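Local coordinates for protein HAD hydrolase, family IA, variant 3 (PDB 6W04) that is probably a magnesium-dependent hydrolase of the haloacid dehalogenase superfamily, its metal held at the ends of the parallel strands of a Rossmann-like domain, at residues Phe21-Met26 and Lys49-His54; Asn93-Leu98 and Glu127-Asp132; Phe139-Lys142 and Asp148-Leu151; Met191-Leu196 and Ala205-Asn210. One frame throughout, in Å; residues are numbered along the deposited sequence.

Contact 1: residues Phe21-Met26 and Lys49-His54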
loop_
_atom_site.group_PDB
_atom_site.type_symbol
_atom_site.label_atom_id
_atom_site.label_comp_id
_atom_site.label_asym_id
_atom_site.label_seq_id
_atom_site.Cartn_x
_atom_site.Cartn_y
_atom_site.Cartn_z
ATOM N N PHE A 21 -6.884 -3.229 -14.449
ATOM C CA PHE A 21 -6.629 -3.617 -15.841
ATOM C C PHE A 21 -5.936 -4.960 -15.925
ATOM O O PHE A 21 -6.249 -5.766 -16.804
ATOM C CB PHE A 21 -5.722 -2.617 -16.569
ATOM C CG PHE A 21 -6.252 -1.242 -16.650
ATOM C CD1 PHE A 21 -7.596 -0.981 -16.475
ATOM C CD2 PHE A 21 -5.381 -0.189 -16.910
ATOM C CE1 PHE A 21 -8.080 0.313 -16.555
ATOM C CE2 PHE A 21 -5.852 1.098 -16.990
ATOM C CZ PHE A 21 -7.202 1.351 -16.814
ATOM N N CYS A 22 -4.914 -5.170 -15.085
ATOM C CA CYS A 22 -4.168 -6.424 -15.127
ATOM C C CYS A 22 -5.039 -7.602 -14.726
ATOM O O CYS A 22 -4.957 -8.667 -15.346
ATOM C CB CYS A 22 -2.941 -6.367 -14.224
ATOM S SG CYS A 22 -1.773 -5.151 -14.804
ATOM N N TRP A 23 -5.894 -7.437 -13.714
ATOM C CA TRP A 23 -6.767 -8.565 -13.384
ATOM C C TRP A 23 -7.824 -8.781 -14.455
ATOM O O TRP A 23 -8.262 -9.918 -14.668
ATOM C CB TRP A 23 -7.452 -8.378 -12.014
ATOM C CG TRP A 23 -6.530 -8.737 -10.890
ATOM C CD1 TRP A 23 -6.027 -7.898 -9.931
ATOM C CD2 TRP A 23 -5.986 -10.033 -10.623
ATOM N NE1 TRP A 23 -5.209 -8.607 -9.067
ATOM C CE2 TRP A 23 -5.163 -9.917 -9.482
ATOM C CE3 TRP A 23 -6.091 -11.281 -11.263
ATOM C CZ2 TRP A 23 -4.457 -11.001 -8.957
ATOM C CZ3 TRP A 23 -5.391 -12.355 -10.743
ATOM C CH2 TRP A 23 -4.578 -12.213 -9.605
ATOM N N LYS A 24 -8.290 -7.711 -15.099
ATOM C CA LYS A 24 -9.269 -7.894 -16.159
ATOM C C LYS A 24 -8.643 -8.606 -17.342
ATOM O O LYS A 24 -9.251 -9.510 -17.941
ATOM C CB LYS A 24 -9.869 -6.537 -16.573
ATOM C CG LYS A 24 -10.854 -6.048 -15.524
ATOM C CD LYS A 24 -11.355 -4.635 -15.838
ATOM C CE LYS A 24 -12.265 -4.146 -14.732
ATOM N NZ LYS A 24 -12.784 -2.792 -15.010
ATOM N N GLU A 25 -7.422 -8.219 -17.684
ATOM C CA GLU A 25 -6.707 -8.901 -18.757
ATOM C C GLU A 25 -6.463 -10.365 -18.409
ATOM O O GLU A 25 -6.623 -11.242 -19.266
ATOM C CB GLU A 25 -5.393 -8.153 -19.061
ATOM C CG GLU A 25 -4.498 -8.832 -20.110
ATOM C CD GLU A 25 -5.057 -8.801 -21.546
ATOM O OE1 GLU A 25 -4.738 -9.737 -22.318
ATOM O OE2 GLU A 25 -5.799 -7.853 -21.917
ATOM N N MET A 26 -6.097 -10.657 -17.153
ATOM C CA MET A 26 -5.872 -12.050 -16.752
ATOM C C MET A 26 -7.155 -12.861 -16.829
ATOM O O MET A 26 -7.147 -14.012 -17.284
ATOM C CB MET A 26 -5.329 -12.142 -15.317
ATOM C CG MET A 26 -3.912 -11.596 -15.141
ATOM S SD MET A 26 -2.736 -12.418 -16.242
ATOM C CE MET A 26 -2.811 -14.025 -15.472
ATOM N N LYS A 49 -4.790 -14.846 -4.430
ATOM C CA LYS A 49 -5.341 -16.189 -4.543
ATOM C C LYS A 49 -6.846 -16.134 -4.747
ATOM O O LYS A 49 -7.409 -16.884 -5.566
ATOM C CB LYS A 49 -4.991 -16.990 -3.287
ATOM C CG LYS A 49 -5.505 -18.431 -3.278
ATOM C CD LYS A 49 -4.729 -19.246 -2.217
ATOM C CE LYS A 49 -5.094 -20.744 -2.218
ATOM N NZ LYS A 49 -6.481 -21.026 -1.717
ATOM N N GLN A 50 -7.524 -15.276 -3.979
ATOM C CA GLN A 50 -8.973 -15.164 -4.099
ATOM C C GLN A 50 -9.372 -14.670 -5.477
ATOM O O GLN A 50 -10.412 -15.073 -6.013
ATOM C CB GLN A 50 -9.529 -14.221 -3.029
ATOM C CG GLN A 50 -9.440 -14.749 -1.603
ATOM C CD GLN A 50 -9.953 -13.735 -0.586
ATOM O OE1 GLN A 50 -9.254 -12.792 -0.234
ATOM N NE2 GLN A 50 -11.169 -13.938 -0.109
ATOM N N LEU A 51 -8.582 -13.754 -6.052
ATOM C CA LEU A 51 -8.885 -13.269 -7.397
ATOM C C LEU A 51 -8.788 -14.398 -8.418
ATOM O O LEU A 51 -9.688 -14.588 -9.252
ATOM C CB LEU A 51 -7.928 -12.130 -7.776
ATOM C CG LEU A 51 -8.352 -10.683 -7.491
ATOM C CD1 LEU A 51 -9.400 -10.235 -8.465
ATOM C CD2 LEU A 51 -8.862 -10.511 -6.086
ATOM N N ILE A 52 -7.704 -15.166 -8.365
ATOM C CA ILE A 52 -7.524 -16.248 -9.335
ATOM C C ILE A 52 -8.602 -17.307 -9.161
ATOM O O ILE A 52 -9.147 -17.831 -10.148
ATOM C CB ILE A 52 -6.117 -16.856 -9.206
ATOM C CG1 ILE A 52 -5.064 -15.775 -9.436
ATOM C CG2 ILE A 52 -5.976 -18.021 -10.201
ATOM C CD1 ILE A 52 -3.743 -16.004 -8.666
ATOM N N GLU A 53 -8.921 -17.647 -7.901
ATOM C CA GLU A 53 -10.001 -18.591 -7.638
ATOM C C GLU A 53 -11.330 -18.088 -8.183
ATOM O O GLU A 53 -12.131 -18.876 -8.686
ATOM C CB GLU A 53 -10.114 -18.879 -6.132
ATOM C CG GLU A 53 -8.879 -19.648 -5.621
ATOM C CD GLU A 53 -8.868 -19.825 -4.119
ATOM O OE1 GLU A 53 -9.495 -18.995 -3.423
ATOM O OE2 GLU A 53 -8.266 -20.817 -3.651
ATOM N N HIS A 54 -11.596 -16.786 -8.072
ATOM C CA HIS A 54 -12.805 -16.248 -8.689
ATOM C C HIS A 54 -12.792 -16.470 -10.197
ATOM O O HIS A 54 -13.794 -16.904 -10.780
ATOM C CB HIS A 54 -12.952 -14.756 -8.406
ATOM C CG HIS A 54 -14.161 -14.160 -9.056
ATOM N ND1 HIS A 54 -15.399 -14.163 -8.452
ATOM C CD2 HIS A 54 -14.333 -13.589 -10.268
ATOM C CE1 HIS A 54 -16.283 -13.601 -9.262
ATOM N NE2 HIS A 54 -15.655 -13.231 -10.366
#
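With chi1 at -80°, Trp23 sets its CG anti to the carbonyl carbon and beside the backbone N, and chi2 of 115° turns the indole so that one face lies against Leu51. On the facing helix Ile52 makes the same choice at chi1, which carries CG1 to the rim of the same ring. The tryptophan is therefore met by two neighbours in two different ways. Over the face stands Leu51 CB, a CH-pi contact 3.7 Å from the centroid of the six-membered ring and only 5° off its normal. The leucine then runs on across the indole: CG lies 3.8 Å from Trp23 CE2, and CD1 reaches over the five-membered part. At the edge, near the ring plane, Ile52 CG1 comes to 3.6 Å from Trp23 CH2. A broad flat ring suits this place because it spans the gap between two helices whose nearest CA atoms, those of Trp23 and Leu51, are 7.9 Å apart, while branched aliphatic chains supply CH groups to both face and rim. The interface is wholly apolar, with no hydrogen bond between the segments. On helix 48-56, away from the indole, Lys49 NZ forms a salt bridge with Glu53 OE2 at 2.6 Å, one turn further along. This pairing lies in the helical cap inserted after the first strand, as in related family IA HAD proteins: Trp23 on helix 16-31 also touches Lys72 of helix 62-82, and Leu51 packs on Leu43 of helix 37-43.

Contact 2: residues Asn93-Leu98 and Glu127-Asp132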
loop_
_atom_site.group_PDB
_atom_site.type_symbol
_atom_site.label_atom_id
_atom_site.label_comp_id
_atom_site.label_asym_id
_atom_site.label_seq_id
_atom_site.Cartn_x
_atom_site.Cartn_y
_atom_site.Cartn_z
ATOM N N ASN A 93 7.906 16.298 -1.398
ATOM C CA ASN A 93 8.066 17.419 -0.474
ATOM C C ASN A 93 8.027 16.956 0.972
ATOM O O ASN A 93 8.831 17.406 1.799
ATOM C CB ASN A 93 6.972 18.459 -0.703
ATOM C CG ASN A 93 7.155 19.232 -1.989
ATOM O OD1 ASN A 93 8.248 19.273 -2.563
ATOM N ND2 ASN A 93 6.080 19.866 -2.447
ATOM N N LEU A 94 7.073 16.082 1.306
ATOM C CA LEU A 94 7.018 15.549 2.662
ATOM C C LEU A 94 8.295 14.787 3.002
ATOM O O LEU A 94 8.854 14.961 4.091
ATOM C CB LEU A 94 5.790 14.649 2.828
ATOM C CG LEU A 94 5.462 14.220 4.257
ATOM C CD1 LEU A 94 5.485 15.447 5.176
ATOM C CD2 LEU A 94 4.096 13.488 4.332
ATOM N N PHE A 95 8.768 13.938 2.078
ATOM C CA PHE A 95 10.025 13.217 2.277
ATOM C C PHE A 95 11.152 14.163 2.676
ATOM O O PHE A 95 11.880 13.909 3.640
ATOM C CB PHE A 95 10.442 12.473 1.002
ATOM C CG PHE A 95 9.496 11.401 0.552
ATOM C CD1 PHE A 95 8.541 10.867 1.400
ATOM C CD2 PHE A 95 9.597 10.905 -0.738
ATOM C CE1 PHE A 95 7.681 9.875 0.952
ATOM C CE2 PHE A 95 8.757 9.910 -1.187
ATOM C CZ PHE A 95 7.793 9.395 -0.341
ATOM N N GLU A 96 11.330 15.248 1.916
ATOM C CA GLU A 96 12.415 16.185 2.202
ATOM C C GLU A 96 12.186 16.914 3.520
ATOM O O GLU A 96 13.123 17.096 4.309
ATOM C CB GLU A 96 12.553 17.187 1.056
ATOM C CG GLU A 96 12.763 16.535 -0.310
ATOM C CD GLU A 96 12.788 17.547 -1.442
ATOM O OE1 GLU A 96 13.343 17.248 -2.517
ATOM O OE2 GLU A 96 12.245 18.652 -1.252
ATOM N N ALA A 97 10.948 17.332 3.780
ATOM C CA ALA A 97 10.657 18.035 5.019
ATOM C C ALA A 97 10.897 17.144 6.233
ATOM O O ALA A 97 11.356 17.621 7.279
ATOM C CB ALA A 97 9.222 18.561 5.000
ATOM N N LEU A 98 10.586 15.847 6.114
ATOM C CA LEU A 98 10.780 14.922 7.227
ATOM C C LEU A 98 12.261 14.759 7.562
ATOM O O LEU A 98 12.656 14.831 8.733
ATOM C CB LEU A 98 10.140 13.563 6.895
ATOM C CG LEU A 98 8.609 13.517 6.944
ATOM C CD1 LEU A 98 8.061 12.198 6.400
ATOM C CD2 LEU A 98 8.101 13.791 8.374
ATOM N N GLU A 127 16.732 7.740 -3.359
ATOM C CA GLU A 127 16.959 9.164 -3.097
ATOM C C GLU A 127 16.510 9.545 -1.686
ATOM O O GLU A 127 17.118 10.415 -1.058
ATOM C CB GLU A 127 16.211 10.019 -4.126
ATOM C CG GLU A 127 16.919 10.249 -5.439
ATOM C CD GLU A 127 17.952 11.364 -5.352
ATOM O OE1 GLU A 127 18.130 11.935 -4.259
ATOM O OE2 GLU A 127 18.581 11.669 -6.383
ATOM N N TRP A 128 15.452 8.893 -1.172
ATOM C CA TRP A 128 14.853 9.269 0.106
ATOM C C TRP A 128 14.798 8.151 1.126
ATOM O O TRP A 128 14.624 8.445 2.315
ATOM C CB TRP A 128 13.421 9.792 -0.094
ATOM C CG TRP A 128 13.320 10.781 -1.203
ATOM C CD1 TRP A 128 13.596 12.113 -1.144
ATOM C CD2 TRP A 128 12.918 10.510 -2.543
ATOM N NE1 TRP A 128 13.385 12.694 -2.372
ATOM C CE2 TRP A 128 12.971 11.730 -3.249
ATOM C CE3 TRP A 128 12.510 9.353 -3.215
ATOM C CZ2 TRP A 128 12.633 11.829 -4.597
ATOM C CZ3 TRP A 128 12.177 9.449 -4.555
ATOM C CH2 TRP A 128 12.245 10.682 -5.234
ATOM N N PHE A 129 14.965 6.895 0.706
ATOM C CA PHE A 129 14.783 5.721 1.550
ATOM C C PHE A 129 16.045 4.876 1.582
ATOM O O PHE A 129 16.653 4.614 0.535
ATOM C CB PHE A 129 13.625 4.856 1.023
ATOM C CG PHE A 129 12.300 5.535 1.116
ATOM C CD1 PHE A 129 11.544 5.444 2.274
ATOM C CD2 PHE A 129 11.822 6.295 0.066
ATOM C CE1 PHE A 129 10.316 6.070 2.374
ATOM C CE2 PHE A 129 10.590 6.943 0.167
ATOM C CZ PHE A 129 9.841 6.826 1.323
ATOM N N ASP A 130 16.411 4.418 2.773
ATOM C CA ASP A 130 17.359 3.322 2.909
ATOM C C ASP A 130 16.663 2.060 2.417
ATOM O O ASP A 130 15.700 1.607 3.048
ATOM C CB ASP A 130 17.797 3.192 4.365
ATOM C CG ASP A 130 18.831 2.093 4.589
ATOM O OD1 ASP A 130 18.968 1.179 3.739
ATOM O OD2 ASP A 130 19.505 2.138 5.643
ATOM N N ILE A 131 17.152 1.487 1.305
ATOM C CA ILE A 131 16.461 0.356 0.676
ATOM C C ILE A 131 16.362 -0.829 1.626
ATOM O O ILE A 131 15.442 -1.638 1.514
ATOM C CB ILE A 131 17.135 -0.071 -0.656
ATOM C CG1 ILE A 131 18.575 -0.528 -0.447
ATOM C CG2 ILE A 131 17.088 1.023 -1.693
ATOM C CD1 ILE A 131 19.244 -0.988 -1.734
ATOM N N ASP A 132 17.298 -0.958 2.567
ATOM C CA ASP A 132 17.270 -2.079 3.501
ATOM C C ASP A 132 16.222 -1.919 4.608
ATOM O O ASP A 132 15.904 -2.907 5.274
ATOM C CB ASP A 132 18.667 -2.269 4.108
ATOM C CG ASP A 132 18.728 -3.404 5.125
ATOM O OD1 ASP A 132 18.269 -4.524 4.824
ATOM O OD2 ASP A 132 19.258 -3.170 6.236
#
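Phe95 meets two aromatic residues that follow each other in the chain, Trp128 and Phe129, and all three rings form a cluster. The tight part is the Phe95-Phe129 pair, a T-shaped arrangement in which Phe129 turns its edge toward the face of Phe95, the planes at 81° and the centroids 5.0 Å apart. Phe129 CZ comes to 3.7 Å from Phe95 CZ. Beside this pair, Phe95 presents CD2 to one face of the indole, 3.8 Å from Trp128 CG, with the two ring planes inclined at 48°. The bond to Phe95 CB already points at the loop, and chi1 of -63°, CG anti to the carbonyl carbon, then sets the ring against both partners. In the Rossmann-like core of the HAD fold the contact ties helix 91-100 to the loop between helix 113-123 and strand 135-137, and the cluster grows inward through edge-to-face pairs of Phe95 with Phe6 and of Phe129 with Phe105. Large aromatic rings suit a place where a helix, a loop and two strands must be bridged without polar bonds. The opposite face of the indole is covered locally by Glu127 CB. Toward solvent the contact slackens: exposed Glu96 brings its CG no nearer than 4.4 Å to Trp128 NE1, its aliphatic part flanking the partly exposed indole while a charged end suits the surface.

Contact 3: residues Phe139-Lys142 and Asp148-Leu151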
loop_
_atom_site.group_PDB
_atom_site.type_symbol
_atom_site.label_atom_id
_atom_site.label_comp_id
_atom_site.label_asym_id
_atom_site.label_seq_id
_atom_site.Cartn_x
_atom_site.Cartn_y
_atom_site.Cartn_z
ATOM N N PHE A 139 7.472 -12.984 3.154
ATOM C CA PHE A 139 6.882 -14.232 3.626
ATOM C C PHE A 139 7.347 -14.598 5.028
ATOM O O PHE A 139 7.310 -15.761 5.416
ATOM C CB PHE A 139 7.151 -15.370 2.645
ATOM C CG PHE A 139 6.675 -15.073 1.254
ATOM C CD1 PHE A 139 5.349 -15.280 0.902
ATOM C CD2 PHE A 139 7.546 -14.558 0.307
ATOM C CE1 PHE A 139 4.906 -14.992 -0.374
ATOM C CE2 PHE A 139 7.111 -14.270 -0.969
ATOM C CZ PHE A 139 5.789 -14.484 -1.312
ATOM N N THR A 140 7.759 -13.609 5.815
ATOM C CA THR A 140 8.176 -13.847 7.188
ATOM C C THR A 140 7.191 -13.278 8.204
ATOM O O THR A 140 7.486 -13.280 9.403
ATOM C CB THR A 140 9.572 -13.267 7.433
ATOM O OG1 THR A 140 9.512 -11.836 7.424
ATOM C CG2 THR A 140 10.560 -13.746 6.360
ATOM N N PHE A 141 6.030 -12.794 7.761
ATOM C CA PHE A 141 5.051 -12.236 8.683
ATOM C C PHE A 141 3.660 -12.338 8.061
ATOM O O PHE A 141 3.506 -12.576 6.860
ATOM C CB PHE A 141 5.386 -10.779 9.044
ATOM C CG PHE A 141 5.452 -9.853 7.850
ATOM C CD1 PHE A 141 4.298 -9.230 7.364
ATOM C CD2 PHE A 141 6.667 -9.607 7.209
ATOM C CE1 PHE A 141 4.351 -8.374 6.264
ATOM C CE2 PHE A 141 6.734 -8.748 6.102
ATOM C CZ PHE A 141 5.579 -8.130 5.624
ATOM N N LYS A 142 2.645 -12.146 8.894
ATOM C CA LYS A 142 1.269 -12.199 8.425
ATOM C C LYS A 142 0.896 -10.857 7.813
ATOM O O LYS A 142 1.237 -9.799 8.349
ATOM C CB LYS A 142 0.316 -12.540 9.573
ATOM C CG LYS A 142 0.555 -13.877 10.228
ATOM C CD LYS A 142 -0.490 -14.136 11.316
ATOM C CE LYS A 142 -0.406 -13.123 12.457
ATOM N NZ LYS A 142 0.778 -13.366 13.333
ATOM N N ASP A 148 1.480 -7.085 11.923
ATOM C CA ASP A 148 2.892 -7.455 11.820
ATOM C C ASP A 148 3.699 -6.469 10.973
ATOM O O ASP A 148 4.785 -6.039 11.374
ATOM C CB ASP A 148 3.016 -8.860 11.238
ATOM C CG ASP A 148 2.223 -9.889 12.015
ATOM O OD1 ASP A 148 1.340 -9.495 12.807
ATOM O OD2 ASP A 148 2.484 -11.095 11.821
ATOM N N ILE A 149 3.188 -6.098 9.793
ATOM C CA ILE A 149 4.010 -5.300 8.878
ATOM C C ILE A 149 4.383 -3.947 9.481
ATOM O O ILE A 149 5.483 -3.432 9.226
ATOM C CB ILE A 149 3.309 -5.141 7.507
ATOM C CG1 ILE A 149 4.304 -4.652 6.457
ATOM C CG2 ILE A 149 2.106 -4.168 7.555
ATOM C CD1 ILE A 149 3.705 -4.635 5.058
ATOM N N TYR A 150 3.515 -3.352 10.304
ATOM C CA TYR A 150 3.857 -2.031 10.830
ATOM C C TYR A 150 4.714 -2.104 12.089
ATOM O O TYR A 150 5.556 -1.221 12.302
ATOM C CB TYR A 150 2.584 -1.192 11.065
ATOM C CG TYR A 150 2.042 -0.701 9.739
ATOM C CD1 TYR A 150 2.852 0.048 8.888
ATOM C CD2 TYR A 150 0.755 -1.031 9.307
ATOM C CE1 TYR A 150 2.402 0.482 7.656
ATOM C CE2 TYR A 150 0.284 -0.597 8.054
ATOM C CZ TYR A 150 1.122 0.146 7.229
ATOM O OH TYR A 150 0.696 0.599 5.987
ATOM N N LEU A 151 4.534 -3.139 12.919
ATOM C CA LEU A 151 5.500 -3.401 13.987
ATOM C C LEU A 151 6.886 -3.637 13.414
ATOM O O LEU A 151 7.894 -3.175 13.967
ATOM C CB LEU A 151 5.060 -4.611 14.802
ATOM C CG LEU A 151 3.681 -4.441 15.426
ATOM C CD1 LEU A 151 3.230 -5.735 16.084
ATOM C CD2 LEU A 151 3.716 -3.289 16.419
HETATM O O HOH W 1 0.893 -7.114 8.583
#
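Asp148 and Lys142 brace the connection of a beta-alpha unit, strand 135-137 to helix 148-157, in the Rossmann-like HAD core; Lys144 nearby is probably the motif III lysine of the family. The polar part centres on one oxygen. Asp148 OD2 accepts from the backbone N of Lys142 at 3.1 Å, the donor standing 42° out of the carboxylate plane, and also receives Lys142 NZ at 3.2 Å through its syn lone pair, a salt bridge. The lysine can return to its own backbone neighbourhood because its chain bends at chi3 and chi4. A short acid suits the helix start, where it can hold the incoming loop, and the helix dipole would probably favour its charged form. Apolar packing lies alongside. With Phe141 CG between its N and carbonyl carbon (chi1 59°), the CE1-CZ side of the ring packs obliquely against buried Ile149, CE1 lying 3.6 Å from Ile149 CB. The isoleucine side chain is about 6 Å from that of Asp7, a magnesium ligand. Water supplies the third kind of link, since Lys142 O and Ile149 N are too far apart to bond directly: one molecule donates to Lys142 O at 2.7 Å and accepts from Ile149 N at 2.8 Å.

Contact 4: residues Met191-Leu196 and Ala205-Asn210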
loop_
_atom_site.group_PDB
_atom_site.type_symbol
_atom_site.label_atom_id
_atom_site.label_comp_id
_atom_site.label_asym_id
_atom_site.label_seq_id
_atom_site.Cartn_x
_atom_site.Cartn_y
_atom_site.Cartn_z
ATOM N N MET A 191 -11.223 5.128 -1.776
ATOM C CA MET A 191 -12.289 5.615 -0.916
ATOM C C MET A 191 -12.289 7.136 -0.891
ATOM O O MET A 191 -11.258 7.771 -1.097
ATOM C CB MET A 191 -12.112 5.049 0.488
ATOM C CG MET A 191 -12.183 3.505 0.449
ATOM S SD MET A 191 -11.823 2.699 2.012
ATOM C CE MET A 191 -13.118 3.337 3.037
ATOM N N THR A 192 -13.472 7.714 -0.679
ATOM C CA THR A 192 -13.573 9.150 -0.443
ATOM C C THR A 192 -13.007 9.493 0.934
ATOM O O THR A 192 -12.795 8.622 1.784
ATOM C CB THR A 192 -15.022 9.615 -0.529
ATOM O OG1 THR A 192 -15.775 9.092 0.585
ATOM C CG2 THR A 192 -15.645 9.161 -1.846
ATOM N N VAL A 193 -12.757 10.789 1.151
ATOM C CA VAL A 193 -12.347 11.253 2.477
ATOM C C VAL A 193 -13.385 10.858 3.525
ATOM O O VAL A 193 -13.041 10.367 4.608
ATOM C CB VAL A 193 -12.113 12.778 2.472
ATOM C CG1 VAL A 193 -12.301 13.348 3.875
ATOM C CG2 VAL A 193 -10.728 13.095 1.948
ATOM N N ASN A 194 -14.670 11.090 3.222
ATOM C CA ASN A 194 -15.740 10.805 4.180
ATOM C C ASN A 194 -15.878 9.311 4.442
ATOM O O ASN A 194 -16.251 8.905 5.551
ATOM C CB ASN A 194 -17.072 11.349 3.671
ATOM C CG ASN A 194 -17.121 12.859 3.668
ATOM O OD1 ASN A 194 -16.326 13.522 4.341
ATOM N ND2 ASN A 194 -18.060 13.418 2.908
ATOM N N GLU A 195 -15.625 8.485 3.433
ATOM C CA GLU A 195 -15.708 7.047 3.650
ATOM C C GLU A 195 -14.593 6.580 4.574
ATOM O O GLU A 195 -14.823 5.749 5.458
ATOM C CB GLU A 195 -15.676 6.309 2.308
ATOM C CG GLU A 195 -16.975 6.483 1.486
ATOM C CD GLU A 195 -16.845 5.929 0.073
ATOM O OE1 GLU A 195 -15.700 5.765 -0.404
ATOM O OE2 GLU A 195 -17.882 5.649 -0.562
ATOM N N LEU A 196 -13.391 7.137 4.416
ATOM C CA LEU A 196 -12.293 6.781 5.313
ATOM C C LEU A 196 -12.561 7.262 6.733
ATOM O O LEU A 196 -12.184 6.581 7.690
ATOM C CB LEU A 196 -10.973 7.354 4.790
ATOM C CG LEU A 196 -10.415 6.691 3.521
ATOM C CD1 LEU A 196 -9.558 7.670 2.693
ATOM C CD2 LEU A 196 -9.601 5.438 3.877
ATOM N N ALA A 205 -8.343 12.167 6.936
ATOM C CA ALA A 205 -8.079 11.586 5.629
ATOM C C ALA A 205 -7.845 12.733 4.659
ATOM O O ALA A 205 -8.383 13.827 4.844
ATOM C CB ALA A 205 -9.233 10.674 5.173
ATOM N N ILE A 206 -6.998 12.499 3.654
ATOM C CA ILE A 206 -6.616 13.544 2.712
ATOM C C ILE A 206 -6.581 12.977 1.302
ATOM O O ILE A 206 -6.516 11.759 1.091
ATOM C CB ILE A 206 -5.248 14.175 3.051
ATOM C CG1 ILE A 206 -4.160 13.095 3.013
ATOM C CG2 ILE A 206 -5.317 14.895 4.395
ATOM C CD1 ILE A 206 -2.765 13.577 3.364
ATOM N N HIS A 207 -6.598 13.894 0.327
ATOM C CA HIS A 207 -6.530 13.486 -1.074
ATOM C C HIS A 207 -5.091 13.290 -1.525
ATOM O O HIS A 207 -4.783 12.308 -2.209
ATOM C CB HIS A 207 -7.240 14.505 -1.966
ATOM C CG HIS A 207 -8.717 14.570 -1.740
ATOM N ND1 HIS A 207 -9.324 15.599 -1.048
ATOM C CD2 HIS A 207 -9.712 13.721 -2.098
ATOM C CE1 HIS A 207 -10.628 15.383 -0.995
ATOM N NE2 HIS A 207 -10.889 14.252 -1.625
ATOM N N THR A 208 -4.202 14.219 -1.163
ATOM C CA THR A 208 -2.786 14.151 -1.519
ATOM C C THR A 208 -1.941 14.635 -0.344
ATOM O O THR A 208 -2.453 15.206 0.624
ATOM C CB THR A 208 -2.452 15.003 -2.747
ATOM O OG1 THR A 208 -2.322 16.370 -2.343
ATOM C CG2 THR A 208 -3.527 14.892 -3.810
ATOM N N PHE A 209 -0.620 14.447 -0.448
ATOM C CA PHE A 209 0.245 14.879 0.645
ATOM C C PHE A 209 0.428 16.393 0.701
ATOM O O PHE A 209 0.979 16.889 1.689
ATOM C CB PHE A 209 1.595 14.149 0.570
ATOM C CG PHE A 209 1.458 12.663 0.772
ATOM C CD1 PHE A 209 1.477 12.122 2.052
ATOM C CD2 PHE A 209 1.212 11.824 -0.310
ATOM C CE1 PHE A 209 1.304 10.755 2.254
ATOM C CE2 PHE A 209 1.028 10.455 -0.126
ATOM C CZ PHE A 209 1.079 9.917 1.155
ATOM N N ASN A 210 -0.044 17.137 -0.306
ATOM C CA ASN A 210 -0.111 18.592 -0.191
ATOM C C ASN A 210 -1.021 19.038 0.944
ATOM O O ASN A 210 -0.914 20.181 1.397
ATOM C CB ASN A 210 -0.618 19.229 -1.490
ATOM C CG ASN A 210 0.364 19.096 -2.635
ATOM O OD1 ASN A 210 1.573 19.009 -2.425
ATOM N ND2 ASN A 210 -0.154 19.085 -3.859
HETATM O O HOH W 2 -13.168 12.586 -1.386
#
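Val193 and His207 cross at about a right angle, the valine directing one methyl onto the imidazole. Its CG2 stands over a face of the ring, 3.9 Å from the centroid and 20° off the normal, a CH-pi contact displaced toward the rim, with His207 CE1 the nearest ring atom at 3.7 Å. A chi1 of 155° puts CG2 beside the backbone N, where it meets both the imidazole and the carbonyl oxygen of Ala205; CG1, anti to the N, lies only loosely against Ala205. A water also links the two residues, accepting from Val193 N at 3.1 Å and hydrogen-bonded to His207 NE2 at 2.8 Å. Deeper in, Leu196 comes one turn later and sets its CB against Ala205 CB at 3.8 Å. The small alanine suits this spot because the backbones run close, the CA atoms of Val193 and Ala205 being 5.3 Å apart. Valine, one turn before the buried leucine, lies nearer the surface, while the exposed histidine can still meet water. Thr192 and Glu195 fix the start of the helix in a capping box: Glu195 N bonds to Thr192 OG1 at 2.9 Å, and Thr192 N to Glu195 OE1 at 3.0 Å. Ile206 points away from the helix, its backbone bonded to Gly186 and Ala188. The whole is the packing of a helix on the edge strand of a beta-alpha-beta crossover, here strand 183-187, helix 193-197 and strand 205-206 of the parallel sheet.

In the fold
The four contacts follow one another along the chain. Contacts 1 and 2 lie on opposite sides of the chain's centre, their own centres 33 Å apart, and contacts 3 and 4 are also on opposite sides, with centres 25 Å apart. Contacts 2 and 4 alone touch, where Leu94 CD2 packs 3.7 Å from Phe209 CD1. The magnesium ion, bound by Asp7, Asn9 and Asp169, is the common reference: the side chain of Ile149 in contact 3 lies about 9 Å from it and that of Leu196 in contact 4 about 10 Å. The side chain of Trp23 in contact 1 is about 13 Å from the magnesium ion, that of Phe95 in contact 2 about 14 Å.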